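PDB 4RK6: glucose-resistance amylase regulator, which binds glucose and, as a LacI-family regulator, probably controls transcription by binding DNA. Local coordinates for residues A[69-74]-A[93-98]; A[234-239]-A[276-281]. All coordinates share one frame; numbering follows the deposited sequence. Where two conformers were deposited one is given.

Interaction 1. Residues A[69-74]-A[93-98]; sequences AVFMLS and ISLTAL. With GLC (alpha-D-glucopyranose), chain C.
Phe-71 and Ile-93 lie side by side and point the same way, the ring carbon CE1 of Phe-71 resting 3.8 Å from CD1 of Ile-93. Leu-95 comes to the same ring from further along its strand, crossing it obliquely with its CD1 3.8 Å from CD1 of Phe-71. The other methyl of that leucine, CD2, packs against CD2 of Leu-73, so each branch of Leu-95 has its own neighbour. Behind the side chains runs parallel backbone pairing: Ile-93 N gives to Val-70 O, Met-72 N to Ile-93 O, and Leu-95 N to Met-72 O at 2.8 Å. These two strands and helix 79-87 between them form a beta-alpha-beta unit of the periplasmic-binding-protein-like fold. Past the strand end, glucose O2 donates to Thr-96 OG1 over 2.8 Å. Thr-96 OG1 sits between its own backbone N and carbonyl carbon (chi1 81°) and donates to Leu-95 O at 2.6 Å, which leaves it as acceptor for the sugar. Ser-94 OG, on the face of Met-72, bonds Ala-97 O at 2.6 Å and fastens the turn that carries Thr-96. Helices 24-39 and 244-257 close over the Phe-71 and Leu-95 face.

Interaction 2. Residues A[234-239]-A[276-281]; sequences RPKLTT and QRDSVL
Gln-276 brings its CA against CG2 of Thr-238, and Arg-277 then meets Thr-238 through its backbone and Leu-237 through its guanidinium. Arg-277 N points its hydrogen at Thr-238 OG1 over 2.9 Å in a fairly straight bond (162° at the hydrogen); chi1 of -65° sets that OG1 beside its own backbone N, on the side where Arg-277 N arrives. From there the Arg-277 chain runs extended from CG to NE, its CD passing 3.8 Å from Lys-236 CB, and NH1 reaches Leu-237 O at 3.1 Å nearly in line with the carbonyl. That oxygen lies at the edge of the guanidinium, about 20° out of its plane. NH1 is also bonded to Thr-230 OG1, and Thr-239 CG2 packs alongside it.

Asp-278 follows, its N giving a bond to Lys-236 O from above the carbonyl plane (3.0 Å). One water ties its OD2 to Lys-236 N, while Asp-278 CB packs 3.9 Å from CB of Pro-235, the proline that follows a cis peptide bond. In the periplasmic-binding-protein-like fold seen here, this is where the chain leaving strand 267-275 crosses the lead-in to strand 238-241.

At Ser-279, OG has two partners: it accepts from Thr-238 N at 2.9 Å, which leaves its proton for Ile-221 O of strand 220-223. Its CB meets Leu-237 CD2. Val-280 then brings CG2 to 3.9 Å from Thr-238 CB, the two side chains crossing at about a right angle, and continues onto Tyr-120 and Leu-121 of helix 110-123.

How the interactions relate
Interaction 1 closes before interaction 2 opens along the chain, and the two lie on opposite sides of its centre, with contact centres 30 Å apart and nearest atoms about 14 Å apart. Both reach one mixed sheet: strands 69-72 and 91-95 are neighbours in it, and strand 238-241 lies further across, with 104-108 and 267-275 between. The contacts belong to the two halves of a two-lobed periplasmic-binding-protein-like fold with glucose between them, Thr-96 reaching it from one half and Gln-242, just past strand 238-241, from the other. The side chain of Thr-239 is about 9 Å from the bound glucose. Helix 244-257 starts just after strand 238-241 and returns to the side of interaction 1.

Interaction 1. Residues A[69-74]-A[93-98]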
loop_
_atom_site.group_PDB
_atom_site.type_symbol
_atom_site.label_atom_id
_atom_site.label_comp_id
_atom_site.label_asym_id
_atom_site.label_seq_id
_atom_site.Cartn_x
_atom_site.Cartn_y
_atom_site.Cartn_z
ATOM N N ALA A 69 -15.598 16.235 -13.098
ATOM C CA ALA A 69 -15.725 14.795 -13.272
ATOM C C ALA A 69 -15.413 14.127 -11.977
ATOM O O ALA A 69 -14.646 14.655 -11.179
ATOM C CB ALA A 69 -14.787 14.283 -14.351
ATOM N N VAL A 70 -15.989 12.943 -11.787
ATOM C CA VAL A 70 -15.734 12.133 -10.609
ATOM C C VAL A 70 -15.447 10.752 -11.103
ATOM O O VAL A 70 -16.231 10.186 -11.846
ATOM C CB VAL A 70 -16.939 12.099 -9.652
ATOM C CG1 VAL A 70 -16.685 11.122 -8.506
ATOM C CG2 VAL A 70 -17.227 13.497 -9.133
ATOM N N PHE A 71 -14.309 10.218 -10.688
ATOM C CA PHE A 71 -13.892 8.899 -11.027
ATOM C C PHE A 71 -14.177 7.986 -9.861
ATOM O O PHE A 71 -13.743 8.260 -8.751
ATOM C CB PHE A 71 -12.414 8.902 -11.388
ATOM C CG PHE A 71 -12.140 9.724 -12.613
ATOM C CD1 PHE A 71 -12.515 9.244 -13.862
ATOM C CD2 PHE A 71 -11.645 11.005 -12.517
ATOM C CE1 PHE A 71 -12.330 10.009 -15.000
ATOM C CE2 PHE A 71 -11.451 11.770 -13.651
ATOM C CZ PHE A 71 -11.799 11.273 -14.893
HETATM N N MSE A 72 -14.907 6.907 -10.126
HETATM C CA MSE A 72 -15.301 5.944 -9.093
HETATM C C MSE A 72 -14.493 4.677 -9.210
HETATM O O MSE A 72 -14.459 4.071 -10.268
HETATM C CB MSE A 72 -16.773 5.593 -9.305
HETATM C CG MSE A 72 -17.614 6.851 -9.401
HETATM SE SE MSE A 72 -17.841 7.626 -7.602
HETATM C CE MSE A 72 -19.220 8.945 -8.069
ATOM N N LEU A 73 -13.851 4.248 -8.119
ATOM C CA LEU A 73 -13.057 3.008 -8.123
ATOM C C LEU A 73 -13.785 1.832 -7.465
ATOM O O LEU A 73 -13.498 0.684 -7.783
ATOM C CB LEU A 73 -11.739 3.210 -7.389
ATOM C CG LEU A 73 -10.866 4.419 -7.698
ATOM C CD1 LEU A 73 -9.421 4.095 -7.347
ATOM C CD2 LEU A 73 -10.964 4.862 -9.145
ATOM N N SER A 74 -14.701 2.134 -6.545
ATOM C CA SER A 74 -15.406 1.109 -5.771
ATOM C C SER A 74 -16.454 0.404 -6.624
ATOM O O SER A 74 -16.800 0.865 -7.720
ATOM C CB SER A 74 -16.093 1.727 -4.540
ATOM O OG SER A 74 -15.227 2.567 -3.794
ATOM N N ILE A 93 -17.369 8.548 -14.279
ATOM C CA ILE A 93 -16.764 7.449 -14.982
ATOM C C ILE A 93 -16.289 6.441 -13.945
ATOM O O ILE A 93 -15.718 6.835 -12.946
ATOM C CB ILE A 93 -15.594 7.934 -15.854
ATOM C CG1 ILE A 93 -16.122 8.831 -16.974
ATOM C CG2 ILE A 93 -14.823 6.753 -16.424
ATOM C CD1 ILE A 93 -15.057 9.631 -17.677
ATOM N N SER A 94 -16.555 5.163 -14.171
ATOM C CA SER A 94 -16.106 4.125 -13.229
ATOM C C SER A 94 -14.890 3.362 -13.753
ATOM O O SER A 94 -14.706 3.187 -14.961
ATOM C CB SER A 94 -17.249 3.185 -12.829
ATOM O OG SER A 94 -17.738 2.444 -13.917
ATOM N N LEU A 95 -14.045 2.943 -12.813
ATOM C CA LEU A 95 -12.753 2.345 -13.104
ATOM C C LEU A 95 -12.631 0.976 -12.445
ATOM O O LEU A 95 -12.865 0.839 -11.253
ATOM C CB LEU A 95 -11.634 3.267 -12.624
ATOM C CG LEU A 95 -11.317 4.494 -13.506
ATOM C CD1 LEU A 95 -12.459 5.453 -13.677
ATOM C CD2 LEU A 95 -10.140 5.231 -12.887
ATOM N N THR A 96 -12.308 -0.024 -13.258
ATOM C CA THR A 96 -12.146 -1.434 -12.858
ATOM C C THR A 96 -13.481 -2.123 -12.587
ATOM O O THR A 96 -13.526 -3.279 -12.201
ATOM C CB THR A 96 -11.169 -1.636 -11.666
ATOM O OG1 THR A 96 -11.832 -1.368 -10.423
ATOM C CG2 THR A 96 -9.935 -0.776 -11.814
ATOM N N ALA A 97 -14.570 -1.429 -12.874
ATOM C CA ALA A 97 -15.890 -1.916 -12.553
ATOM C C ALA A 97 -16.902 -1.138 -13.368
ATOM O O ALA A 97 -16.717 0.040 -13.632
ATOM C CB ALA A 97 -16.155 -1.732 -11.062
ATOM N N LEU A 98 -17.992 -1.805 -13.718
ATOM C CA LEU A 98 -19.052 -1.200 -14.473
ATOM C C LEU A 98 -20.187 -0.920 -13.477
ATOM O O LEU A 98 -21.000 -1.789 -13.194
ATOM C CB LEU A 98 -19.445 -2.150 -15.613
ATOM C CG LEU A 98 -18.239 -2.868 -16.280
ATOM C CD1 LEU A 98 -18.567 -4.268 -16.790
ATOM C CD2 LEU A 98 -17.612 -2.026 -17.384
HETATM C C1 GLC C . -10.988 -4.381 -7.008
HETATM C C2 GLC C . -10.777 -4.198 -8.510
HETATM C C3 GLC C . -10.206 -5.427 -9.187
HETATM C C4 GLC C . -9.025 -5.961 -8.371
HETATM C C5 GLC C . -9.542 -6.324 -6.979
HETATM C C6 GLC C . -8.426 -6.848 -6.078
HETATM O O1 GLC C . -12.186 -5.037 -6.851
HETATM O O2 GLC C . -12.010 -3.892 -9.158
HETATM O O3 GLC C . -9.779 -4.993 -10.474
HETATM O O4 GLC C . -8.444 -7.047 -9.028
HETATM O O5 GLC C . -10.039 -5.184 -6.328
HETATM O O6 GLC C . -7.436 -5.886 -5.889
#

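Interaction 2. Residues A[234-239]-A[276-281]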
loop_
_atom_site.group_PDB
_atom_site.type_symbol
_atom_site.label_atom_id
_atom_site.label_comp_id
_atom_site.label_asym_id
_atom_site.label_seq_id
_atom_site.Cartn_x
_atom_site.Cartn_y
_atom_site.Cartn_z
ATOM N N ARG A 234 7.967 -15.255 -2.091
ATOM C CA ARG A 234 8.867 -16.355 -2.408
ATOM C C ARG A 234 8.131 -17.653 -2.171
ATOM O O ARG A 234 7.824 -17.982 -1.025
ATOM C CB ARG A 234 10.158 -16.286 -1.576
ATOM C CG ARG A 234 11.065 -15.112 -1.930
ATOM C CD ARG A 234 11.787 -15.315 -3.262
ATOM N NE ARG A 234 12.702 -14.226 -3.607
ATOM C CZ ARG A 234 12.360 -13.036 -4.111
ATOM N NH1 ARG A 234 11.086 -12.689 -4.301
ATOM N NH2 ARG A 234 13.316 -12.154 -4.401
ATOM N N PRO A 235 7.809 -18.390 -3.233
ATOM C CA PRO A 235 8.200 -18.108 -4.623
ATOM C C PRO A 235 7.505 -16.902 -5.226
ATOM O O PRO A 235 6.372 -16.556 -4.826
ATOM C CB PRO A 235 7.705 -19.360 -5.360
ATOM C CG PRO A 235 6.490 -19.774 -4.585
ATOM C CD PRO A 235 6.883 -19.532 -3.151
ATOM N N LYS A 236 8.150 -16.263 -6.204
ATOM C CA LYS A 236 7.509 -15.162 -6.923
ATOM C C LYS A 236 6.218 -15.681 -7.561
ATOM O O LYS A 236 6.175 -16.801 -8.087
ATOM C CB LYS A 236 8.440 -14.583 -7.992
ATOM C CG LYS A 236 9.643 -13.814 -7.437
ATOM C CD LYS A 236 10.622 -13.444 -8.544
ATOM C CE LYS A 236 11.724 -12.504 -8.062
ATOM N NZ LYS A 236 11.322 -11.065 -8.019
ATOM N N LEU A 237 5.188 -14.855 -7.525
ATOM C CA LEU A 237 3.851 -15.277 -7.949
ATOM C C LEU A 237 3.581 -15.017 -9.413
ATOM O O LEU A 237 3.731 -13.897 -9.912
ATOM C CB LEU A 237 2.780 -14.587 -7.097
ATOM C CG LEU A 237 2.651 -15.130 -5.687
ATOM C CD1 LEU A 237 2.055 -14.075 -4.761
ATOM C CD2 LEU A 237 1.814 -16.421 -5.682
ATOM N N THR A 238 3.161 -16.084 -10.077
ATOM C CA THR A 238 2.550 -16.013 -11.405
ATOM C C THR A 238 1.264 -15.210 -11.245
ATOM O O THR A 238 0.514 -15.377 -10.253
ATOM C CB THR A 238 2.312 -17.423 -11.928
ATOM O OG1 THR A 238 3.594 -18.049 -12.117
ATOM C CG2 THR A 238 1.564 -17.424 -13.256
ATOM N N THR A 239 1.023 -14.285 -12.175
ATOM C CA THR A 239 -0.014 -13.297 -11.965
ATOM C C THR A 239 -0.578 -12.766 -13.297
ATOM O O THR A 239 0.146 -12.701 -14.309
ATOM C CB THR A 239 0.532 -12.136 -11.101
ATOM O OG1 THR A 239 -0.535 -11.289 -10.683
ATOM C CG2 THR A 239 1.596 -11.299 -11.848
ATOM N N GLN A 276 4.309 -15.264 -16.098
ATOM C CA GLN A 276 4.673 -16.543 -15.527
ATOM C C GLN A 276 5.912 -16.360 -14.701
ATOM O O GLN A 276 6.911 -15.849 -15.200
ATOM C CB GLN A 276 4.912 -17.512 -16.678
ATOM C CG GLN A 276 5.302 -18.896 -16.309
ATOM C CD GLN A 276 5.934 -19.526 -17.499
ATOM O OE1 GLN A 276 5.301 -19.615 -18.555
ATOM N NE2 GLN A 276 7.200 -19.897 -17.373
ATOM N N ARG A 277 5.812 -16.728 -13.424
ATOM C CA ARG A 277 6.936 -16.659 -12.498
ATOM C C ARG A 277 7.160 -18.057 -11.905
ATOM O O ARG A 277 7.366 -18.979 -12.659
ATOM C CB ARG A 277 6.719 -15.567 -11.453
ATOM C CG ARG A 277 6.524 -14.195 -12.083
ATOM C CD ARG A 277 6.959 -13.099 -11.148
ATOM N NE ARG A 277 6.875 -11.766 -11.733
ATOM C CZ ARG A 277 5.945 -10.876 -11.441
ATOM N NH1 ARG A 277 4.959 -11.177 -10.609
ATOM N NH2 ARG A 277 6.004 -9.676 -11.992
ATOM N N ASP A 278 7.109 -18.225 -10.586
ATOM C CA ASP A 278 7.614 -19.440 -9.935
ATOM C C ASP A 278 6.593 -20.220 -9.105
ATOM O O ASP A 278 6.949 -21.153 -8.396
ATOM C CB ASP A 278 8.830 -19.073 -9.068
ATOM C CG ASP A 278 9.981 -18.534 -9.892
ATOM O OD1 ASP A 278 10.236 -19.069 -10.983
ATOM O OD2 ASP A 278 10.632 -17.576 -9.459
ATOM N N SER A 279 5.317 -19.893 -9.238
ATOM C CA SER A 279 4.308 -20.463 -8.352
ATOM C C SER A 279 3.363 -21.468 -8.996
ATOM O O SER A 279 2.346 -21.805 -8.393
ATOM C CB SER A 279 3.496 -19.338 -7.681
ATOM O OG SER A 279 2.733 -18.609 -8.619
ATOM N N VAL A 280 3.695 -21.960 -10.200
ATOM C CA VAL A 280 2.868 -22.976 -10.851
ATOM C C VAL A 280 3.688 -24.181 -11.293
ATOM O O VAL A 280 4.718 -24.040 -11.928
ATOM C CB VAL A 280 2.112 -22.394 -12.078
ATOM C CG1 VAL A 280 1.262 -23.467 -12.728
ATOM C CG2 VAL A 280 1.242 -21.211 -11.638
ATOM N N LEU A 281 3.179 -25.362 -10.986
ATOM C CA LEU A 281 3.802 -26.630 -11.367
ATOM C C LEU A 281 3.009 -27.259 -12.513
ATOM O O LEU A 281 1.775 -27.226 -12.517
ATOM C CB LEU A 281 3.788 -27.567 -10.157
ATOM C CG LEU A 281 4.726 -28.779 -10.180
ATOM C CD1 LEU A 281 6.163 -28.330 -9.976
ATOM C CD2 LEU A 281 4.319 -29.798 -9.116
HETATM O O HOH W 1 10.823 -17.181 -6.869
#